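L-asparaginase 1 (Escherichia coli, PDB 6NXC) catalyses the hydrolysis of L-asparagine to L-aspartate and ammonium as a cytoplasmic homotetramer under allosteric control by its own substrate. Local coordinates at residues P64-F69 / A155-A160; E86-I91 / H225-Q230; N172-R177 / L200-I205. The protein carries 1 engineered substitution. All coordinates share one frame; numbering follows the deposited sequence. Where two conformers were deposited one is given.

Interaction 1 of 3, residues P64-F69 / A155-A160. With EDO (1,2-ethanediol), chain P.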
ATOM      1  N   PRO B  64      -6.160  30.605  18.343  1.00 28.84           N
ATOM      2  CA  PRO B  64      -4.906  31.339  18.481  1.00 28.93           C
ATOM      3  C   PRO B  64      -3.745  30.695  17.714  1.00 23.98           C
ATOM      4  O   PRO B  64      -2.900  31.412  17.152  1.00 23.93           O
ATOM      5  CB  PRO B  64      -4.586  31.306  20.004  1.00 34.44           C
ATOM      6  CG  PRO B  64      -5.862  30.920  20.697  1.00 33.14           C
ATOM      7  CD  PRO B  64      -6.795  30.332  19.644  1.00 36.54           C
ATOM      8  N   GLU B  65      -3.769  29.385  17.589  1.00 25.53           N
ATOM      9  CA  GLU B  65      -2.649  28.627  16.960  1.00 25.13           C
ATOM     10  C   GLU B  65      -2.674  28.721  15.423  1.00 21.85           C
ATOM     11  O   GLU B  65      -1.810  28.112  14.756  1.00 20.80           O
ATOM     12  CB  GLU B  65      -2.669  27.181  17.449  1.00 36.96           C
ATOM     13  CG  GLU B  65      -2.631  27.095  18.981  1.00 43.91           C
ATOM     14  CD  GLU B  65      -3.927  27.431  19.739  1.00 59.41           C
ATOM     15  OE1 GLU B  65      -5.047  27.191  19.217  1.00 40.76           O
ATOM     16  OE2 GLU B  65      -3.813  27.958  20.877  1.00 75.72           O
ATOM     17  N   MET B  66      -3.765  29.180  14.896  1.00 20.45           N
ATOM     18  CA  MET B  66      -3.953  29.271  13.422  1.00 23.31           C
ATOM     19  C   MET B  66      -3.425  30.604  12.926  1.00 22.40           C
ATOM     20  O   MET B  66      -3.524  31.614  13.666  1.00 20.54           O
ATOM     21  CB  MET B  66      -5.406  29.125  12.996  1.00 22.36           C
ATOM     22  CG  MET B  66      -5.906  27.747  13.094  1.00 21.38           C
ATOM     23  SD  MET B  66      -5.275  26.653  11.769  1.00 23.06           S
ATOM     24  CE  MET B  66      -6.137  27.313  10.372  1.00 22.41           C
ATOM     25  N   PRO B  67      -2.966  30.675  11.632  1.00 17.75           N
ATOM     26  CA  PRO B  67      -2.503  31.923  11.007  1.00 16.18           C
ATOM     27  C   PRO B  67      -3.771  32.745  10.731  1.00 15.60           C
ATOM     28  O   PRO B  67      -4.925  32.163  10.618  1.00 18.61           O
ATOM     29  CB  PRO B  67      -1.930  31.552   9.652  1.00 17.13           C
ATOM     30  CG  PRO B  67      -2.668  30.238   9.314  1.00 17.72           C
ATOM     31  CD  PRO B  67      -2.805  29.564  10.683  1.00 18.38           C
ATOM     32  N   ASP B  68      -3.652  34.065  10.640  1.00 15.04           N
ATOM     33  CA  ASP B  68      -4.702  34.924  10.006  1.00 18.45           C
ATOM     34  C   ASP B  68      -4.741  34.621   8.484  1.00 14.86           C
ATOM     35  O   ASP B  68      -3.685  34.150   7.859  1.00 17.59           O
ATOM     36  CB  ASP B  68      -4.410  36.393  10.148  1.00 18.96           C
ATOM     37  CG  ASP B  68      -4.592  36.895  11.575  1.00 26.52           C
ATOM     38  OD1 ASP B  68      -5.505  36.419  12.218  1.00 27.46           O
ATOM     39  OD2 ASP B  68      -3.821  37.736  12.012  1.00 36.22           O
ATOM     40  N   PHE B  69      -5.918  34.708   7.892  1.00 17.89           N
ATOM     41  CA  PHE B  69      -6.013  34.506   6.435  1.00 19.49           C
ATOM     42  C   PHE B  69      -7.000  35.488   5.824  1.00 22.13           C
ATOM     43  O   PHE B  69      -7.963  35.918   6.462  1.00 18.58           O
ATOM     44  CB  PHE B  69      -6.285  33.034   6.121  1.00 21.05           C
ATOM     45  CG  PHE B  69      -7.548  32.477   6.677  1.00 21.11           C
ATOM     46  CD1 PHE B  69      -7.639  31.985   7.989  1.00 22.13           C
ATOM     47  CD2 PHE B  69      -8.686  32.473   5.897  1.00 28.15           C
ATOM     48  CE1 PHE B  69      -8.863  31.506   8.473  1.00 25.52           C
ATOM     49  CE2 PHE B  69      -9.893  32.003   6.404  1.00 31.21           C
ATOM     50  CZ  PHE B  69      -9.983  31.545   7.699  1.00 29.62           C
ATOM     51  N   ALA B 155      -3.672  22.933   5.049  1.00 16.04           N
ATOM     52  CA  ALA B 155      -2.911  23.791   4.108  1.00 16.31           C
ATOM     53  C   ALA B 155      -2.540  25.111   4.790  1.00 14.50           C
ATOM     54  O   ALA B 155      -1.380  25.553   4.619  1.00 12.57           O
ATOM     55  CB  ALA B 155      -3.750  24.047   2.871  1.00 15.20           C
ATOM     56  N   LEU B 156      -3.485  25.769   5.477  1.00 14.61           N
ATOM     57  CA  LEU B 156      -3.197  27.025   6.128  1.00 14.88           C
ATOM     58  C   LEU B 156      -2.132  26.840   7.187  1.00 17.11           C
ATOM     59  O   LEU B 156      -1.156  27.648   7.278  1.00 18.06           O
ATOM     60  CB  LEU B 156      -4.439  27.600   6.803  1.00 14.69           C
ATOM     61  CG  LEU B 156      -5.427  28.203   5.825  1.00 16.73           C
ATOM     62  CD1 LEU B 156      -6.765  28.500   6.464  1.00 20.18           C
ATOM     63  CD2 LEU B 156      -4.921  29.452   5.163  1.00 19.44           C
ATOM     64  N   TYR B 157      -2.275  25.767   7.968  1.00 16.53           N
ATOM     65  CA  TYR B 157      -1.330  25.457   9.073  1.00 18.31           C
ATOM     66  C   TYR B 157       0.072  25.081   8.566  1.00 15.67           C
ATOM     67  O   TYR B 157       1.069  25.641   9.039  1.00 16.62           O
ATOM     68  CB  TYR B 157      -1.846  24.339   9.971  1.00 18.20           C
ATOM     69  CG  TYR B 157      -0.974  24.224  11.203  1.00 19.56           C
ATOM     70  CD1 TYR B 157      -1.134  25.079  12.272  1.00 27.34           C
ATOM     71  CD2 TYR B 157      -0.004  23.235  11.280  1.00 26.56           C
ATOM     72  CE1 TYR B 157      -0.363  24.920  13.420  1.00 30.80           C
ATOM     73  CE2 TYR B 157       0.796  23.099  12.415  1.00 28.58           C
ATOM     74  CZ  TYR B 157       0.622  23.951  13.479  1.00 30.90           C
ATOM     75  OH  TYR B 157       1.411  23.849  14.606  1.00 35.77           O
ATOM     76  N   VAL B 158       0.150  24.354   7.468  1.00 13.93           N
ATOM     77  CA  VAL B 158       1.423  24.055   6.786  1.00 16.76           C
ATOM     78  C   VAL B 158       2.019  25.299   6.173  1.00 17.52           C
ATOM     79  O   VAL B 158       3.253  25.513   6.384  1.00 18.56           O
ATOM     80  CB  VAL B 158       1.231  22.943   5.736  1.00 19.34           C
ATOM     81  CG1 VAL B 158       2.500  22.770   4.973  1.00 19.63           C
ATOM     82  CG2 VAL B 158       0.895  21.697   6.427  1.00 20.27           C
ATOM     83  N   ALA B 159       1.223  26.127   5.491  1.00 16.16           N
ATOM     84  CA  ALA B 159       1.822  27.305   4.853  1.00 16.31           C
ATOM     85  C   ALA B 159       2.484  28.159   5.935  1.00 17.98           C
ATOM     86  O   ALA B 159       3.559  28.748   5.650  1.00 18.31           O
ATOM     87  CB  ALA B 159       0.769  28.118   4.156  1.00 19.03           C
ATOM     88  N   ALA B 160       1.884  28.239   7.101  1.00 17.69           N
ATOM     89  CA  ALA B 160       2.374  29.113   8.205  1.00 19.13           C
ATOM     90  C   ALA B 160       3.593  28.525   8.913  1.00 22.84           C
ATOM     91  O   ALA B 160       4.406  29.307   9.366  1.00 26.19           O
ATOM     92  CB  ALA B 160       1.274  29.431   9.190  1.00 18.20           C
TER
HETATM   93  C1  EDO P9103       1.248  31.940  17.078  1.00 45.45           C
HETATM   94  O1  EDO P9103       2.032  31.941  15.881  1.00 43.55           O
HETATM   95  C2  EDO P9103      -0.066  31.325  16.896  1.00 44.83           C
HETATM   96  O2  EDO P9103      -0.604  31.524  15.606  1.00 31.02           O
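The Phe69 ring takes Leu156 CD1 over one face: this methyl carbon stands 4.1 Å from the centroid of the Phe69 ring and 18° off its normal, shifted toward the rim, a CH-pi contact. In the plane of the same ring, at its edge, lies the carbonyl oxygen of Pro67. The Tyr157 ring is met at its edge by Glu65 O, 3.8 Å from Tyr157 CE1 and near the ring plane, while the Met66 sulfur approaches obliquely. The Phe69 and Leu156 side chains cross at about a right angle; with Phe69 CG between the backbone N and the carbonyl carbon, chi1 of 61° turns the ring face to Leu156 CD1. Bends at chi2 and chi3 fold the Met66 chain back until CE is 4.0 Å from Leu156 CB. Pro67 reaches two points one helical turn apart, its CG lying 3.6 Å from Leu156 O and its CB 3.9 Å from Ala160 CB. No hydrogen bond joins the segments, and the 305 Å² buried comes mostly from apolar side chains, though two carbonyl oxygens take part. Ile26 of strand 25-32 touches both Pro67 and Leu156, and Leu144 of the second subunit packs on Met66 and Tyr157. Helix 148-161 lies against the loop leading into strand 68-78, outermost in the mixed sheet within this chain, the helix-on-sheet layering of the N-terminal alpha/beta domain of asparaginases.

Interaction 2 of 3, residues E86-I91 / H225-Q230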
ATOM      1  N   GLU B  86      -4.705  30.287 -19.763  1.00 18.27           N
ATOM      2  CA  GLU B  86      -4.952  31.692 -19.369  1.00 19.78           C
ATOM      3  C   GLU B  86      -5.310  31.750 -17.881  1.00 17.29           C
ATOM      4  O   GLU B  86      -4.886  32.690 -17.170  1.00 18.13           O
ATOM      5  CB  GLU B  86      -6.047  32.312 -20.217  1.00 26.73           C
ATOM      6  CG  GLU B  86      -5.572  32.526 -21.658  1.00 27.40           C
ATOM      7  CD  GLU B  86      -6.014  31.450 -22.636  1.00 32.66           C
ATOM      8  OE1 GLU B  86      -6.038  30.187 -22.281  1.00 29.19           O
ATOM      9  OE2 GLU B  86      -6.365  31.847 -23.764  1.00 30.18           O
ATOM     10  N   ASP B  87      -6.002  30.742 -17.395  1.00 18.65           N
ATOM     11  CA  ASP B  87      -6.290  30.651 -15.928  1.00 18.29           C
ATOM     12  C   ASP B  87      -5.014  30.489 -15.086  1.00 18.64           C
ATOM     13  O   ASP B  87      -4.990  31.014 -13.945  1.00 19.52           O
ATOM     14  CB  ASP B  87      -7.351  29.581 -15.665  1.00 20.83           C
ATOM     15  CG  ASP B  87      -8.645  29.891 -16.431  1.00 24.22           C
ATOM     16  OD1 ASP B  87      -9.166  31.090 -16.309  1.00 27.46           O
ATOM     17  OD2 ASP B  87      -9.059  29.010 -17.240  1.00 23.02           O
ATOM     18  N   TRP B  88      -4.008  29.706 -15.534  1.00 20.24           N
ATOM     19  CA  TRP B  88      -2.806  29.514 -14.752  1.00 15.44           C
ATOM     20  C   TRP B  88      -2.140  30.914 -14.619  1.00 17.25           C
ATOM     21  O   TRP B  88      -1.633  31.296 -13.555  1.00 18.05           O
ATOM     22  CB  TRP B  88      -1.850  28.549 -15.492  1.00 15.65           C
ATOM     23  CG  TRP B  88      -2.386  27.181 -15.759  1.00 14.13           C
ATOM     24  CD1 TRP B  88      -3.375  26.505 -15.108  1.00 17.25           C
ATOM     25  CD2 TRP B  88      -1.982  26.345 -16.858  1.00 16.53           C
ATOM     26  NE1 TRP B  88      -3.560  25.276 -15.698  1.00 17.49           N
ATOM     27  CE2 TRP B  88      -2.773  25.172 -16.793  1.00 17.87           C
ATOM     28  CE3 TRP B  88      -0.975  26.451 -17.820  1.00 18.05           C
ATOM     29  CZ2 TRP B  88      -2.530  24.112 -17.645  1.00 18.55           C
ATOM     30  CZ3 TRP B  88      -0.787  25.423 -18.711  1.00 18.16           C
ATOM     31  CH2 TRP B  88      -1.597  24.297 -18.635  1.00 20.31           C
ATOM     32  N   GLN B  89      -2.081  31.614 -15.744  1.00 17.34           N
ATOM     33  CA  GLN B  89      -1.530  33.004 -15.784  1.00 16.77           C
ATOM     34  C   GLN B  89      -2.259  33.934 -14.816  1.00 14.63           C
ATOM     35  O   GLN B  89      -1.614  34.733 -14.061  1.00 16.05           O
ATOM     36  CB  GLN B  89      -1.587  33.546 -17.245  1.00 17.05           C
ATOM     37  CG  GLN B  89      -0.909  34.899 -17.354  1.00 18.81           C
ATOM     38  CD  GLN B  89       0.593  34.861 -17.373  1.00 22.20           C
ATOM     39  OE1 GLN B  89       1.183  33.897 -17.786  1.00 23.70           O
ATOM     40  NE2 GLN B  89       1.247  35.961 -16.957  1.00 25.50           N
ATOM     41  N   HIS B  90      -3.583  33.852 -14.736  1.00 13.92           N
ATOM     42  CA  HIS B  90      -4.423  34.749 -13.886  1.00 17.14           C
ATOM     43  C   HIS B  90      -4.005  34.462 -12.435  1.00 16.12           C
ATOM     44  O   HIS B  90      -3.808  35.432 -11.634  1.00 16.17           O
ATOM     45  CB  HIS B  90      -5.934  34.411 -14.073  1.00 22.99           C
ATOM     46  CG  HIS B  90      -6.946  35.264 -13.390  1.00 33.48           C
ATOM     47  ND1 HIS B  90      -6.664  36.529 -12.844  1.00 52.92           N
ATOM     48  CD2 HIS B  90      -8.290  35.106 -13.270  1.00 49.11           C
ATOM     49  CE1 HIS B  90      -7.771  37.046 -12.322  1.00 44.64           C
ATOM     50  NE2 HIS B  90      -8.786  36.213 -12.610  1.00 48.67           N
ATOM     51  N   ILE B  91      -3.897  33.162 -12.066  1.00 14.82           N
ATOM     52  CA  ILE B  91      -3.518  32.777 -10.703  1.00 14.73           C
ATOM     53  C   ILE B  91      -2.076  33.246 -10.415  1.00 12.31           C
ATOM     54  O   ILE B  91      -1.862  33.867  -9.343  1.00 13.84           O
ATOM     55  CB  ILE B  91      -3.684  31.269 -10.489  1.00 15.93           C
ATOM     56  CG1 ILE B  91      -5.120  30.799 -10.652  1.00 16.51           C
ATOM     57  CG2 ILE B  91      -3.051  30.865  -9.163  1.00 15.02           C
ATOM     58  CD1 ILE B  91      -5.284  29.301 -10.794  1.00 18.91           C
ATOM     59  N   HIS B 225       7.136  34.117 -15.112  1.00 17.48           N
ATOM     60  CA  HIS B 225       7.368  33.860 -16.548  1.00 19.99           C
ATOM     61  C   HIS B 225       5.993  33.683 -17.146  1.00 21.99           C
ATOM     62  O   HIS B 225       5.115  33.024 -16.558  1.00 19.63           O
ATOM     63  CB  HIS B 225       8.166  32.597 -16.795  1.00 21.22           C
ATOM     64  CG  HIS B 225       9.584  32.756 -16.394  1.00 27.64           C
ATOM     65  ND1 HIS B 225      10.513  33.411 -17.162  1.00 30.45           N
ATOM     66  CD2 HIS B 225      10.245  32.283 -15.310  1.00 37.72           C
ATOM     67  CE1 HIS B 225      11.676  33.433 -16.511  1.00 36.33           C
ATOM     68  NE2 HIS B 225      11.543  32.723 -15.388  1.00 33.84           N
ATOM     69  N   PRO B 226       5.725  34.320 -18.311  1.00 20.68           N
ATOM     70  CA  PRO B 226       4.416  34.135 -18.938  1.00 22.59           C
ATOM     71  C   PRO B 226       4.201  32.686 -19.359  1.00 19.36           C
ATOM     72  O   PRO B 226       5.068  32.028 -19.769  1.00 24.92           O
ATOM     73  CB  PRO B 226       4.508  35.088 -20.183  1.00 28.14           C
ATOM     74  CG  PRO B 226       6.002  35.004 -20.523  1.00 26.04           C
ATOM     75  CD  PRO B 226       6.683  35.054 -19.140  1.00 23.21           C
ATOM     76  N   ILE B 227       2.944  32.239 -19.317  1.00 18.02           N
ATOM     77  CA  ILE B 227       2.542  30.967 -19.956  1.00 19.89           C
ATOM     78  C   ILE B 227       1.369  31.364 -20.815  1.00 18.43           C
ATOM     79  O   ILE B 227       0.359  32.016 -20.328  1.00 19.96           O
ATOM     80  CB  ILE B 227       2.184  29.744 -19.085  1.00 23.27           C
ATOM     81  CG1 ILE B 227       3.335  28.918 -18.548  1.00 31.37           C
ATOM     82  CG2 ILE B 227       1.361  28.746 -19.923  1.00 29.48           C
ATOM     83  CD1 ILE B 227       2.881  27.635 -17.804  1.00 26.16           C
ATOM     84  N   THR B 228       1.499  31.097 -22.107  1.00 20.40           N
ATOM     85  CA  THR B 228       0.431  31.387 -23.070  1.00 22.46           C
ATOM     86  C   THR B 228      -0.161  30.073 -23.582  1.00 20.93           C
ATOM     87  O   THR B 228       0.507  29.004 -23.542  1.00 20.44           O
ATOM     88  CB  THR B 228       0.914  32.261 -24.239  1.00 24.20           C
ATOM     89  OG1 THR B 228       1.862  31.469 -24.944  1.00 33.45           O
ATOM     90  CG2 THR B 228       1.594  33.556 -23.878  1.00 24.58           C
ATOM     91  N   PRO B 229      -1.366  30.148 -24.175  1.00 22.32           N
ATOM     92  CA  PRO B 229      -1.872  29.053 -25.011  1.00 21.33           C
ATOM     93  C   PRO B 229      -0.901  28.664 -26.133  1.00 22.87           C
ATOM     94  O   PRO B 229      -0.183  29.456 -26.752  1.00 24.63           O
ATOM     95  CB  PRO B 229      -3.190  29.519 -25.579  1.00 25.75           C
ATOM     96  CG  PRO B 229      -3.513  30.773 -24.888  1.00 27.43           C
ATOM     97  CD  PRO B 229      -2.239  31.332 -24.294  1.00 25.51           C
ATOM     98  N   GLN B 230      -0.755  27.367 -26.292  1.00 23.13           N
ATOM     99  CA  GLN B 230       0.203  26.808 -27.275  1.00 21.81           C
ATOM    100  C   GLN B 230      -0.462  25.559 -27.802  1.00 22.21           C
ATOM    101  O   GLN B 230      -1.002  24.818 -26.962  1.00 22.08           O
ATOM    102  CB  GLN B 230       1.498  26.381 -26.604  1.00 18.02           C
ATOM    103  CG  GLN B 230       2.249  27.522 -25.939  1.00 19.99           C
ATOM    104  CD  GLN B 230       2.875  28.448 -26.953  1.00 21.32           C
ATOM    105  OE1 GLN B 230       2.953  28.131 -28.153  1.00 22.51           O
ATOM    106  NE2 GLN B 230       3.400  29.549 -26.457  1.00 19.91           N
TER
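Gln89 and Ile227 have their CA atoms 6.2 Å apart, where helix 85-98 runs beside an irregular loop whose Pro226-Pro229 backbone is extended. Here a helix of the N-terminal alpha/beta domain packs on the loop leading to the C-terminal domain, between strand 223-224 and strand 232-236, an outer strand of the four-stranded parallel sheet. Gln89 CG is anti to its backbone N (chi1 -174°), and a bend at chi2 then presents the amide to the loop backbone. Ile227 N donates to Gln89 OE1 over 2.9 Å with a nearly straight N-H...O angle of 171°, arriving almost along the C=O axis. At the other end of the amide, NE2 is hydrogen-bonded to Glu93 OE1. With an alanine here the amide would be gone, which is likely to leave the N-H of buried Ile227 without its acceptor and Glu93 without this donor. Trp88 meets Ile227 CG2 edge-on, in the indole plane, with CE3 3.9 Å from that methyl; Ile227 CD1 is 4.0 Å from Trp88 CE3. The same indole has His330 in edge-to-face contact and Pro239 of the third subunit against it. Glu86 gives OE1 to Thr84, and its OE2 rests 3.2 Å from Pro229 CG.

Interaction 3 of 3, residues N172-R177 / L200-I205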
ATOM      1  N   ASN B 172      -5.505  15.084   1.927  1.00 15.13           N
ATOM      2  CA  ASN B 172      -5.565  13.821   2.710  1.00 17.58           C
ATOM      3  C   ASN B 172      -4.279  13.567   3.503  1.00 15.90           C
ATOM      4  O   ASN B 172      -3.654  12.500   3.376  1.00 17.90           O
ATOM      5  CB  ASN B 172      -5.815  12.667   1.743  1.00 20.28           C
ATOM      6  CG  ASN B 172      -6.230  11.378   2.450  1.00 23.23           C
ATOM      7  OD1 ASN B 172      -5.637  10.314   2.248  1.00 24.86           O
ATOM      8  ND2 ASN B 172      -7.261  11.487   3.247  1.00 21.90           N
ATOM      9  N   ASN B 173      -3.831  14.550   4.276  1.00 18.35           N
ATOM     10  CA  ASN B 173      -2.733  14.470   5.247  1.00 16.66           C
ATOM     11  C   ASN B 173      -1.368  14.369   4.615  1.00 15.84           C
ATOM     12  O   ASN B 173      -0.441  13.900   5.339  1.00 19.04           O
ATOM     13  CB  ASN B 173      -2.981  13.309   6.255  1.00 19.46           C
ATOM     14  CG  ASN B 173      -4.247  13.575   7.044  1.00 24.39           C
ATOM     15  OD1 ASN B 173      -5.178  12.808   6.976  1.00 34.20           O
ATOM     16  ND2 ASN B 173      -4.341  14.739   7.595  1.00 22.63           N
ATOM     17  N   ARG B 174      -1.201  14.610   3.301  1.00 16.23           N
ATOM     18  CA  ARG B 174       0.125  14.596   2.655  1.00 17.79           C
ATOM     19  C   ARG B 174       0.318  15.881   1.846  1.00 17.32           C
ATOM     20  O   ARG B 174      -0.619  16.403   1.323  1.00 13.46           O
ATOM     21  CB  ARG B 174       0.260  13.391   1.740  1.00 18.92           C
ATOM     22  CG  ARG B 174       0.369  12.113   2.596  1.00 25.25           C
ATOM     23  CD  ARG B 174       0.056  10.836   1.832  1.00 33.65           C
ATOM     24  NE  ARG B 174       0.870   9.763   2.436  1.00 41.72           N
ATOM     25  CZ  ARG B 174       1.548   8.794   1.784  1.00 52.76           C
ATOM     26  NH1 ARG B 174       1.505   8.658   0.458  1.00 49.38           N
ATOM     27  NH2 ARG B 174       2.242   7.921   2.496  1.00 51.38           N
ATOM     28  N   LEU B 175       1.532  16.392   1.932  1.00 15.45           N
ATOM     29  CA  LEU B 175       1.998  17.453   1.059  1.00 14.11           C
ATOM     30  C   LEU B 175       2.865  16.854  -0.028  1.00 16.25           C
ATOM     31  O   LEU B 175       3.937  16.290   0.319  1.00 16.34           O
ATOM     32  CB  LEU B 175       2.749  18.494   1.861  1.00 12.83           C
ATOM     33  CG  LEU B 175       3.072  19.806   1.143  1.00 14.48           C
ATOM     34  CD1 LEU B 175       1.873  20.645   0.875  1.00 15.11           C
ATOM     35  CD2 LEU B 175       4.211  20.542   1.834  1.00 14.22           C
ATOM     36  N   TYR B 176       2.519  17.151  -1.290  1.00 14.82           N
ATOM     37  CA  TYR B 176       3.227  16.637  -2.474  1.00 14.21           C
ATOM     38  C   TYR B 176       3.933  17.787  -3.204  1.00 14.25           C
ATOM     39  O   TYR B 176       3.411  18.918  -3.207  1.00 14.68           O
ATOM     40  CB  TYR B 176       2.254  15.957  -3.413  1.00 14.96           C
ATOM     41  CG  TYR B 176       1.497  14.805  -2.803  1.00 15.77           C
ATOM     42  CD1 TYR B 176       2.050  13.552  -2.629  1.00 19.66           C
ATOM     43  CD2 TYR B 176       0.191  14.957  -2.402  1.00 17.55           C
ATOM     44  CE1 TYR B 176       1.308  12.497  -2.115  1.00 19.52           C
ATOM     45  CE2 TYR B 176      -0.548  13.934  -1.819  1.00 21.92           C
ATOM     46  CZ  TYR B 176      -0.011  12.664  -1.761  1.00 18.49           C
ATOM     47  OH  TYR B 176      -0.741  11.654  -1.171  1.00 21.52           O
ATOM     48  N   ARG B 177       5.041  17.449  -3.862  1.00 13.84           N
ATOM     49  CA  ARG B 177       5.595  18.394  -4.861  1.00 13.68           C
ATOM     50  C   ARG B 177       4.588  18.552  -5.992  1.00 14.39           C
ATOM     51  O   ARG B 177       4.169  17.567  -6.569  1.00 11.77           O
ATOM     52  CB  ARG B 177       6.930  17.883  -5.352  1.00 15.80           C
ATOM     53  CG  ARG B 177       7.530  18.825  -6.363  1.00 15.74           C
ATOM     54  CD  ARG B 177       8.967  18.506  -6.811  1.00 15.09           C
ATOM     55  NE  ARG B 177       9.877  18.801  -5.668  1.00 17.48           N
ATOM     56  CZ  ARG B 177      11.023  18.216  -5.432  1.00 18.29           C
ATOM     57  NH1 ARG B 177      11.511  17.355  -6.296  1.00 17.55           N
ATOM     58  NH2 ARG B 177      11.690  18.521  -4.314  1.00 22.56           N
ATOM     59  N   LEU B 200       6.413  15.234   0.525  1.00 16.17           N
ATOM     60  CA  LEU B 200       7.351  16.118   1.231  1.00 16.12           C
ATOM     61  C   LEU B 200       7.044  16.053   2.763  1.00 19.68           C
ATOM     62  O   LEU B 200       7.953  16.279   3.571  1.00 20.67           O
ATOM     63  CB  LEU B 200       7.253  17.541   0.684  1.00 16.28           C
ATOM     64  CG  LEU B 200       7.566  17.690  -0.799  1.00 20.48           C
ATOM     65  CD1 LEU B 200       7.270  19.069  -1.264  1.00 21.56           C
ATOM     66  CD2 LEU B 200       8.985  17.309  -1.138  1.00 29.12           C
ATOM     67  N   LEU B 201       5.790  15.969   3.181  1.00 16.94           N
ATOM     68  CA  LEU B 201       5.377  16.054   4.599  1.00 16.66           C
ATOM     69  C   LEU B 201       4.218  15.076   4.740  1.00 19.38           C
ATOM     70  O   LEU B 201       3.425  14.937   3.783  1.00 17.29           O
ATOM     71  CB  LEU B 201       4.725  17.368   5.046  0.50 16.10           C
ATOM     72  CG  LEU B 201       5.493  18.664   5.081  0.50 15.73           C
ATOM     73  CD1 LEU B 201       4.530  19.770   5.521  0.50 15.33           C
ATOM     74  CD2 LEU B 201       6.727  18.501   5.972  0.50 17.77           C
ATOM     75  N   GLU B 202       4.077  14.448   5.898  1.00 19.26           N
ATOM     76  CA  GLU B 202       2.875  13.626   6.216  1.00 21.06           C
ATOM     77  C   GLU B 202       2.361  14.102   7.577  1.00 23.03           C
ATOM     78  O   GLU B 202       3.172  14.386   8.427  1.00 25.84           O
ATOM     79  CB  GLU B 202       3.207  12.145   6.165  1.00 25.08           C
ATOM     80  CG  GLU B 202       3.713  11.645   4.865  1.00 38.88           C
ATOM     81  CD  GLU B 202       4.066  10.162   4.809  1.00 50.00           C
ATOM     82  OE1 GLU B 202       4.607   9.614   5.842  1.00 50.52           O
ATOM     83  OE2 GLU B 202       3.780   9.547   3.723  1.00 46.10           O
ATOM     84  N   ALA B 203       1.055  14.228   7.740  1.00 20.51           N
ATOM     85  CA  ALA B 203       0.448  14.705   8.980  1.00 20.64           C
ATOM     86  C   ALA B 203      -0.122  13.493   9.743  1.00 22.48           C
ATOM     87  O   ALA B 203      -0.863  12.726   9.115  1.00 19.18           O
ATOM     88  CB  ALA B 203      -0.616  15.723   8.696  1.00 21.52           C
ATOM     89  N   GLY B 204       0.176  13.371  11.044  1.00 18.68           N
ATOM     90  CA  GLY B 204      -0.506  12.461  11.980  1.00 18.08           C
ATOM     91  C   GLY B 204      -0.714  13.181  13.292  1.00 18.56           C
ATOM     92  O   GLY B 204      -1.080  14.348  13.243  1.00 18.76           O
ATOM     93  N   ILE B 205      -0.436  12.533  14.423  1.00 17.63           N
ATOM     94  CA  ILE B 205      -0.399  13.236  15.744  1.00 16.53           C
ATOM     95  C   ILE B 205       0.598  14.412  15.597  1.00 17.28           C
ATOM     96  O   ILE B 205       0.204  15.504  16.030  1.00 19.71           O
ATOM     97  CB  ILE B 205      -0.036  12.273  16.894  1.00 16.68           C
ATOM     98  CG1 ILE B 205      -1.159  11.221  17.054  1.00 19.03           C
ATOM     99  CG2 ILE B 205       0.321  13.089  18.094  1.00 18.71           C
ATOM    100  CD1 ILE B 205      -1.004  10.283  18.233  1.00 22.68           C
TER
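Arg174 lies side by side with Glu202 on one face of an antiparallel pair, and its chain can be traced outward from the backbone. CB lies 4.1 Å from Leu201 O; CG comes alongside the methylene of its partner, 4.1 Å from Glu202 CG; about the CG-CD bond the chain departs from fully extended (chi3 149°), which swings NE toward Glu202. The guanidinium turns a face to the carboxylate, with NE 3.2 Å from Glu202 OE2, CZ likewise beneath that oxygen, and NH2 forming a salt bridge of 2.6 Å to Glu202 OE2; NH1 is the more distant of the two terminal nitrogens from it. The two planar groups are 28° apart, and because the oxygen sits over a face the pair is no in-plane, two-pronged bridge. Glu202 OE1 makes a long, weak ion pair with Arg208.

The backbone evidence is equally specific. Strands 174-177 and 201-203 run at 163° to each other, and Arg174 and Glu202 form a non-hydrogen-bonded pair. Ala203 N donates to Asn173 O (2.8 Å) and Leu175 N to Leu201 O (3.0 Å). Leu175 O receives Leu200 N at 2.7 Å and, weakly, Leu201 N, so that two residues face one: a classic beta bulge. On the other side of the strands Leu175 CD2 meets Leu201 CD1 at 3.8 Å, with Leu175 also packed on strand 167-171. At the far end, Ala203 packs on Arg145 of the second subunit.

The chemistry therefore divides by face. The opposite charges of Arg174 and Glu202 meet on one face, where they would probably offset one another beside solvent, while Leu175 and Leu201 on the other face bring hydrocarbon together, and the backbone bonds fix the register that keeps the two kinds of pair apart.

Interactions 1 and 3 meet at helix 148-161: Val158 CG1, on the helix of interaction 1, touches Leu201 CD1 of interaction 3 at 3.7 Å, although their centres are 15 Å apart. Both reach the same mixed sheet and both touch the second subunit. Interaction 2 stands apart, its centre 28 Å from either of the others, and faces the third subunit through Trp88. Interaction 1 lies away from the annotated sites. The Trp88 side chain is about 9 Å from that of substrate-binding Ser80, whereas in interaction 3 the Tyr176 side chain lies about 9 Å from that of Ala182, the engineered allosteric-site residue, and about 12 Å from a bound asparagine.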